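Local structure of phytase (Debaryomyces castellii, 2GFI) at residues A[68-73]-A[167-171]; A[117-121]-A[454-458]; A[159-165]-A[190-196]. The protein hydrolyses phytate (inositol hexakisphosphate) as a 3-phytase of the histidine acid phosphatase family, releasing phosphate. All coordinates share one frame; numbering follows the deposited sequence.

Interaction 1: A[68-73]-A[167-171]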
# COMPACT_ATOMS: atom_id res chain seq x y z
N SER A 68 -22.44 -10.55 15.05
CA SER A 68 -21.06 -10.23 15.29
C SER A 68 -20.45 -11.16 16.35
O SER A 68 -21.11 -11.52 17.34
CB SER A 68 -20.97 -8.79 15.73
OG SER A 68 -19.66 -8.49 16.09
N ARG A 69 -19.22 -11.60 16.10
CA ARG A 69 -18.41 -12.29 17.09
C ARG A 69 -17.91 -11.21 18.06
O ARG A 69 -17.96 -10.01 17.74
CB ARG A 69 -17.23 -12.95 16.40
CG ARG A 69 -16.46 -13.87 17.25
CD ARG A 69 -15.20 -14.36 16.60
NE ARG A 69 -14.46 -15.21 17.52
CZ ARG A 69 -13.33 -15.82 17.21
NH1 ARG A 69 -12.79 -15.67 16.01
NH2 ARG A 69 -12.72 -16.57 18.11
N HIS A 70 -17.44 -11.62 19.24
CA HIS A 70 -16.69 -10.70 20.08
C HIS A 70 -15.46 -10.25 19.29
O HIS A 70 -15.06 -10.95 18.32
CB HIS A 70 -16.25 -11.38 21.37
CG HIS A 70 -15.49 -12.65 21.15
ND1 HIS A 70 -14.16 -12.68 20.77
CD2 HIS A 70 -15.87 -13.95 21.25
CE1 HIS A 70 -13.77 -13.93 20.63
NE2 HIS A 70 -14.78 -14.73 20.94
N GLY A 71 -14.84 -9.13 19.67
CA GLY A 71 -13.57 -8.74 19.03
C GLY A 71 -12.39 -9.58 19.52
O GLY A 71 -12.56 -10.50 20.33
N GLU A 72 -11.19 -9.24 19.03
CA GLU A 72 -9.95 -9.85 19.47
C GLU A 72 -9.90 -9.94 20.99
O GLU A 72 -10.34 -9.04 21.69
CB GLU A 72 -8.74 -9.07 18.94
CG GLU A 72 -8.54 -9.12 17.42
CD GLU A 72 -9.34 -8.07 16.63
OE1 GLU A 72 -10.40 -7.59 17.07
OE2 GLU A 72 -8.90 -7.72 15.52
N ARG A 73 -9.34 -11.02 21.48
CA ARG A 73 -9.29 -11.28 22.89
C ARG A 73 -7.95 -11.88 23.28
O ARG A 73 -7.13 -12.27 22.43
CB ARG A 73 -10.44 -12.21 23.29
CG ARG A 73 -10.60 -13.46 22.40
CD ARG A 73 -11.23 -14.55 23.18
NE ARG A 73 -11.48 -15.78 22.46
CZ ARG A 73 -10.64 -16.81 22.48
NH1 ARG A 73 -9.50 -16.72 23.13
NH2 ARG A 73 -10.92 -17.91 21.84
N ARG A 167 -16.63 -11.15 27.06
CA ARG A 167 -16.00 -10.62 25.86
C ARG A 167 -17.07 -10.25 24.81
O ARG A 167 -16.94 -9.25 24.15
CB ARG A 167 -14.94 -11.62 25.29
CG ARG A 167 -15.51 -12.95 24.90
CD ARG A 167 -14.61 -13.89 24.06
NE ARG A 167 -13.94 -14.70 25.01
CZ ARG A 167 -13.94 -16.01 25.11
NH1 ARG A 167 -14.52 -16.81 24.25
NH2 ARG A 167 -13.26 -16.51 26.10
N VAL A 168 -18.12 -11.07 24.67
CA VAL A 168 -19.18 -10.85 23.70
C VAL A 168 -19.96 -9.59 24.09
O VAL A 168 -20.26 -8.70 23.26
CB VAL A 168 -20.15 -12.04 23.65
CG1 VAL A 168 -21.38 -11.71 22.88
CG2 VAL A 168 -19.49 -13.29 23.04
N TYR A 169 -20.28 -9.53 25.37
CA TYR A 169 -21.06 -8.47 25.90
C TYR A 169 -20.29 -7.16 25.73
O TYR A 169 -20.87 -6.12 25.37
CB TYR A 169 -21.38 -8.70 27.38
CG TYR A 169 -21.97 -7.46 28.00
CD1 TYR A 169 -23.34 -7.16 27.85
CD2 TYR A 169 -21.18 -6.57 28.69
CE1 TYR A 169 -23.88 -5.99 28.40
CE2 TYR A 169 -21.70 -5.43 29.22
CZ TYR A 169 -23.05 -5.15 29.09
OH TYR A 169 -23.51 -4.01 29.65
N GLN A 170 -19.00 -7.22 26.01
CA GLN A 170 -18.17 -6.02 25.92
C GLN A 170 -18.07 -5.56 24.47
O GLN A 170 -18.18 -4.39 24.18
CB GLN A 170 -16.79 -6.25 26.54
CG GLN A 170 -16.01 -4.97 26.63
CD GLN A 170 -14.82 -5.10 27.52
OE1 GLN A 170 -14.04 -6.04 27.37
NE2 GLN A 170 -14.64 -4.13 28.44
N THR A 171 -17.93 -6.49 23.56
CA THR A 171 -17.96 -6.19 22.15
C THR A 171 -19.22 -5.39 21.81
O THR A 171 -19.12 -4.35 21.16
CB THR A 171 -17.90 -7.47 21.35
OG1 THR A 171 -16.64 -8.07 21.61
CG2 THR A 171 -17.85 -7.17 19.85
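Gly71 N donates to Thr171 OG1 (2.9 Å, 152°), tying the RHGxRxP signature of histidine acid phosphatases, residues 69 to 75 here, to the first turns of helix 166-180. The same hydroxyl passes its own proton to Arg167 O at 2.8 Å; Thr171 N reaches that carbonyl oxygen from the opposite face of its plane. His70, the predicted nucleophile, turns CG between its backbone N and carbonyl carbon (chi1 54°). The ring thus stands with one face against the aliphatic CD of Arg167, modelled too close to be trusted, and the other over Arg69 CG, 4.0 Å from the plane. Its rotation is fixed by ND1, which donates to Gly71 O at 2.7 Å, straight and in the ring plane. Arg73 reaches across Arg167, its NE 3.5 Å above the centre of that guanidinium, the two planes 35° apart. Arg167 pairs in charge with Glu119, at a doubtful modelled separation; Arg69 forms a salt bridge with Asp333, the predicted proton donor, and gives NH1 to Gly39 O. Three gathered arginines are consistent with the anion-binding pocket of this family. At the imidazole edge, near its plane, Val168 CG2 lies 4.1 Å from His70 CD2.

Interaction 2: A[117-121]-A[454-458]; sequences YLEKE and SLINS
Glu119 lays its aliphatic CB and CG across the backbone carbonyl of Asn457, with CG 3.2 Å from Asn457 O, and its carboxylate runs on along the chain's last residue, where OE1 comes within 3.3 Å of Ser458 CA. Two turns put it there: CG stands beside the backbone N (chi1 -54°), and the chain bends again at chi2 (-77°). Its backbone belongs to a type II beta turn from Tyr117 to Lys120, closed by Lys120 N donating to Tyr117 O at 3.0 Å; Glu119 fills the third position with a positive phi of 81°. On the C-terminal tail, Asn457 centres an inverse gamma turn, whose Ser458 N to Ile456 O bond is weak. Lys120 crosses the Asn457 side chain at about a right angle, its chain folded at chi2 and chi4, and NZ ends 2.7 Å from Asn457 ND2. Both are donors, so this closeness is no hydrogen bond; the orientation of the amide is perhaps uncertain. NZ has an acceptor in Val116 O. A water lies 2.6 Å from Leu118 O and 2.9 Å from Asn457 OD1, placed to donate to each, although it cannot serve every acceptor near it with its two protons. OE2 of Glu119 hydrogen-bonds Thr77 OG1, and OE1 faces Arg167 of helix 166-180, at a doubtful distance. Shortening Glu119 to an alanine is likely to leave Arg167 without its charge partner and to open a gap beside the Asn457 carbonyl. With no clear direct hydrogen bond between the two loops, the chemistry implies that the C-terminal tail is held here by packing and water, and otherwise by anchors such as Ser458 O, which accepts from Ser165 OG and His332 NE2.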
# COMPACT_ATOMS: atom_id res chain seq x y z
N TYR A 117 -6.79 -11.45 32.68
CA TYR A 117 -7.10 -11.09 31.31
C TYR A 117 -7.53 -12.25 30.46
O TYR A 117 -8.10 -12.04 29.40
CB TYR A 117 -5.97 -10.32 30.64
CG TYR A 117 -5.69 -9.01 31.33
CD1 TYR A 117 -6.73 -8.15 31.67
CD2 TYR A 117 -4.40 -8.66 31.68
CE1 TYR A 117 -6.49 -6.96 32.33
CE2 TYR A 117 -4.14 -7.44 32.33
CZ TYR A 117 -5.20 -6.61 32.66
OH TYR A 117 -4.95 -5.41 33.31
N LEU A 118 -7.30 -13.48 30.92
CA LEU A 118 -7.75 -14.58 30.15
C LEU A 118 -9.25 -14.40 29.94
O LEU A 118 -9.95 -13.91 30.84
CB LEU A 118 -7.41 -15.94 30.79
CG LEU A 118 -5.93 -16.31 30.93
CD1 LEU A 118 -5.73 -17.70 31.63
CD2 LEU A 118 -5.19 -16.26 29.61
N GLU A 119 -9.71 -14.77 28.75
CA GLU A 119 -11.12 -14.74 28.39
C GLU A 119 -11.61 -13.33 28.00
O GLU A 119 -12.72 -13.18 27.51
CB GLU A 119 -12.05 -15.37 29.49
CG GLU A 119 -11.71 -16.80 29.97
CD GLU A 119 -12.12 -17.92 29.02
OE1 GLU A 119 -12.69 -17.62 27.95
OE2 GLU A 119 -11.88 -19.14 29.34
N LYS A 120 -10.78 -12.32 28.18
CA LYS A 120 -11.22 -10.92 28.04
C LYS A 120 -10.89 -10.38 26.67
O LYS A 120 -9.89 -10.77 26.05
CB LYS A 120 -10.54 -10.00 29.06
CG LYS A 120 -10.65 -10.41 30.54
CD LYS A 120 -12.06 -10.44 31.07
CE LYS A 120 -12.05 -10.43 32.61
NZ LYS A 120 -11.69 -11.79 33.09
N GLU A 121 -11.68 -9.41 26.24
CA GLU A 121 -11.34 -8.61 25.08
C GLU A 121 -10.03 -7.93 25.36
O GLU A 121 -9.78 -7.49 26.48
CB GLU A 121 -12.42 -7.53 24.86
CG GLU A 121 -13.73 -8.06 24.29
CD GLU A 121 -13.49 -8.60 22.90
OE1 GLU A 121 -13.37 -7.78 21.97
OE2 GLU A 121 -13.40 -9.86 22.74
N SER A 454 -26.41 -12.53 34.02
CA SER A 454 -25.18 -12.02 34.56
C SER A 454 -23.99 -12.50 33.72
O SER A 454 -24.01 -13.60 33.17
CB SER A 454 -25.05 -12.46 36.03
OG SER A 454 -24.38 -13.71 36.11
N LEU A 455 -22.95 -11.67 33.61
CA LEU A 455 -21.83 -11.97 32.72
C LEU A 455 -20.98 -13.13 33.20
O LEU A 455 -20.63 -13.19 34.38
CB LEU A 455 -20.95 -10.72 32.49
CG LEU A 455 -21.74 -9.53 31.90
CD1 LEU A 455 -20.84 -8.32 31.71
CD2 LEU A 455 -22.57 -9.87 30.62
N ILE A 456 -20.66 -14.05 32.29
CA ILE A 456 -19.65 -15.07 32.56
C ILE A 456 -18.28 -14.84 31.87
O ILE A 456 -18.18 -14.25 30.78
CB ILE A 456 -20.19 -16.47 32.20
CG1 ILE A 456 -20.55 -16.51 30.70
CG2 ILE A 456 -21.34 -16.85 33.20
CD1 ILE A 456 -21.14 -17.80 30.23
N ASN A 457 -17.25 -15.33 32.54
CA ASN A 457 -15.85 -15.19 32.12
C ASN A 457 -15.46 -16.30 31.14
O ASN A 457 -14.59 -17.09 31.44
CB ASN A 457 -14.98 -15.22 33.38
CG ASN A 457 -13.65 -14.51 33.20
OD1 ASN A 457 -12.65 -14.89 33.84
ND2 ASN A 457 -13.63 -13.48 32.37
N SER A 458 -16.11 -16.35 29.98
CA SER A 458 -15.83 -17.39 28.96
C SER A 458 -16.06 -16.93 27.49
O SER A 458 -17.16 -16.97 26.94
CB SER A 458 -16.59 -18.68 29.24
OG SER A 458 -17.98 -18.48 29.08
O HOH W 1 -9.82 -14.41 33.41

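Interaction 3: A[159-165]-A[190-196]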
# COMPACT_ATOMS: atom_id res chain seq x y z
N PRO A 159 -31.84 -1.22 20.36
CA PRO A 159 -31.70 -2.50 21.06
C PRO A 159 -30.40 -3.20 20.64
O PRO A 159 -29.93 -3.11 19.48
CB PRO A 159 -32.94 -3.28 20.62
CG PRO A 159 -33.27 -2.72 19.27
CD PRO A 159 -32.74 -1.32 19.20
N VAL A 160 -29.79 -3.89 21.59
CA VAL A 160 -28.58 -4.63 21.28
C VAL A 160 -28.86 -6.02 21.83
O VAL A 160 -29.45 -6.15 22.87
CB VAL A 160 -27.32 -3.93 21.88
CG1 VAL A 160 -26.13 -4.82 21.82
CG2 VAL A 160 -27.03 -2.62 21.14
N PHE A 161 -28.53 -7.05 21.09
CA PHE A 161 -28.69 -8.39 21.59
C PHE A 161 -27.29 -8.99 21.67
O PHE A 161 -26.52 -8.96 20.69
CB PHE A 161 -29.65 -9.19 20.69
CG PHE A 161 -30.96 -8.48 20.45
CD1 PHE A 161 -32.06 -8.76 21.25
CD2 PHE A 161 -31.05 -7.49 19.51
CE1 PHE A 161 -33.24 -8.08 21.08
CE2 PHE A 161 -32.22 -6.78 19.34
CZ PHE A 161 -33.33 -7.09 20.12
N THR A 162 -26.97 -9.49 22.85
CA THR A 162 -25.70 -10.09 23.10
C THR A 162 -25.85 -11.28 24.02
O THR A 162 -26.77 -11.31 24.82
CB THR A 162 -24.75 -9.05 23.73
OG1 THR A 162 -23.52 -9.70 24.04
CG2 THR A 162 -25.26 -8.59 25.06
N SER A 163 -24.96 -12.27 23.90
CA SER A 163 -24.92 -13.34 24.89
C SER A 163 -24.21 -12.81 26.14
O SER A 163 -23.70 -11.69 26.14
CB SER A 163 -24.24 -14.61 24.35
OG SER A 163 -22.85 -14.59 24.63
N ASN A 164 -24.24 -13.58 27.22
CA ASN A 164 -23.76 -13.07 28.48
C ASN A 164 -22.28 -13.36 28.71
O ASN A 164 -21.74 -13.09 29.80
CB ASN A 164 -24.63 -13.59 29.63
CG ASN A 164 -24.55 -15.08 29.79
OD1 ASN A 164 -24.69 -15.84 28.83
ND2 ASN A 164 -24.35 -15.52 31.01
N SER A 165 -21.63 -13.93 27.70
CA SER A 165 -20.18 -14.02 27.71
C SER A 165 -19.58 -12.62 27.86
O SER A 165 -20.01 -11.69 27.20
CB SER A 165 -19.71 -14.63 26.43
OG SER A 165 -18.35 -14.31 26.24
N LYS A 190 -30.57 -0.07 24.62
CA LYS A 190 -30.98 -1.04 25.58
C LYS A 190 -30.40 -2.37 25.16
O LYS A 190 -30.69 -2.88 24.06
CB LYS A 190 -32.51 -1.06 25.71
CG LYS A 190 -33.13 0.24 26.41
CD LYS A 190 -32.52 0.57 27.80
CE LYS A 190 -33.31 1.66 28.54
NZ LYS A 190 -32.87 1.75 30.00
N THR A 191 -29.58 -2.94 26.04
CA THR A 191 -28.93 -4.19 25.74
C THR A 191 -29.69 -5.33 26.38
O THR A 191 -29.97 -5.31 27.58
CB THR A 191 -27.49 -4.17 26.27
OG1 THR A 191 -26.77 -3.16 25.56
CG2 THR A 191 -26.78 -5.46 25.93
N ASN A 192 -29.95 -6.34 25.56
CA ASN A 192 -30.60 -7.56 25.97
C ASN A 192 -29.56 -8.64 26.01
O ASN A 192 -28.98 -9.00 24.99
CB ASN A 192 -31.73 -7.87 25.00
CG ASN A 192 -32.64 -6.67 24.80
OD1 ASN A 192 -33.30 -6.24 25.74
ND2 ASN A 192 -32.60 -6.08 23.61
N ILE A 193 -29.29 -9.10 27.22
CA ILE A 193 -28.27 -10.07 27.47
C ILE A 193 -28.99 -11.38 27.55
O ILE A 193 -29.76 -11.62 28.46
CB ILE A 193 -27.56 -9.79 28.80
CG1 ILE A 193 -27.16 -8.32 28.92
CG2 ILE A 193 -26.35 -10.71 28.99
CD1 ILE A 193 -26.56 -7.99 30.28
N ILE A 194 -28.71 -12.25 26.60
CA ILE A 194 -29.41 -13.49 26.42
C ILE A 194 -28.47 -14.56 26.93
O ILE A 194 -27.34 -14.75 26.41
CB ILE A 194 -29.73 -13.65 24.92
CG1 ILE A 194 -30.67 -12.52 24.50
CG2 ILE A 194 -30.38 -14.97 24.63
CD1 ILE A 194 -30.26 -11.99 23.19
N SER A 195 -28.95 -15.27 27.94
CA SER A 195 -28.14 -16.19 28.66
C SER A 195 -27.67 -17.33 27.75
O SER A 195 -28.38 -17.76 26.81
CB SER A 195 -28.90 -16.69 29.89
OG SER A 195 -28.30 -17.88 30.42
N GLU A 196 -26.48 -17.81 28.04
CA GLU A 196 -25.96 -18.99 27.35
C GLU A 196 -26.40 -20.31 27.99
O GLU A 196 -26.07 -21.40 27.50
CB GLU A 196 -24.44 -18.91 27.24
CG GLU A 196 -23.97 -17.73 26.41
CD GLU A 196 -22.48 -17.76 26.17
OE1 GLU A 196 -21.84 -18.77 26.53
OE2 GLU A 196 -21.96 -16.77 25.62
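Val160 and Thr162 pair with strand 190-194 in the parallel ladder of a beta-alpha-beta unit, the two strands running 22° apart and helix 166-180 making the crossover. Four backbone bonds carry the ladder: Val160 N to Lys190 O (2.8 Å), Asn192 N to Val160 O (2.7 Å), Thr162 N to Asn192 O (3.0 Å) and Ile194 N to Thr162 O (2.8 Å). The last three donors lie nearly along the C=O axis, and CA-H...O contacts such as Ile193 CA to Thr162 O fill in between.

Among side-chain contacts, Asn192 lies alongside Phe161 on one face of the sheet, its ND2 over the ring and 3.3 Å from CE1, with amide and ring planes 35° apart; ND2 also gives a weak bond to Val160 O. Ile194 CD1 sits at the ring's edge, and Tyr443 and Tyr446 meet the phenyl edge-to-face. On the other face, toward the helix, Thr162 sets OG1 opposite its backbone N (chi1 176°), where it donates to Ser163 O, while CG2 meets Thr191 CG2 at 3.6 Å. Farther along, Asn164 CB packs 3.4 Å from Ile193 CG2.

Beyond the C-terminal ends of both strands, polar side chains bridge the loops. Ser163 OG points at the Glu196 carboxylate, though the place of OE2 is doubtful. Asn164 OD1, approached from well above its carbonyl plane, accepts Glu196 N at 2.8 Å.

Overall arrangement
Six segments interleave along the chain: 68-73, 117-121, 159-165, 167-171, 190-196 and 454-458. Interaction 1 lies at the end of strand 59-69, and its centre is 10 Å from that of interaction 2 and 12 Å from that of interaction 3; the last two are 14 Å apart. Helix 166-180 relates them, supplying one side of interaction 1 and crossing over between the two strands of interaction 3, which belong to the same mixed sheet as strand 59-69. The C-terminal tail joins interactions 2 and 3, Ile456 N probably bonding Asn164 O (2.9 Å). Sequence-distant loops, helix and tail thus converge around the predicted active site at the C-terminal ends of the sheet's parallel strands.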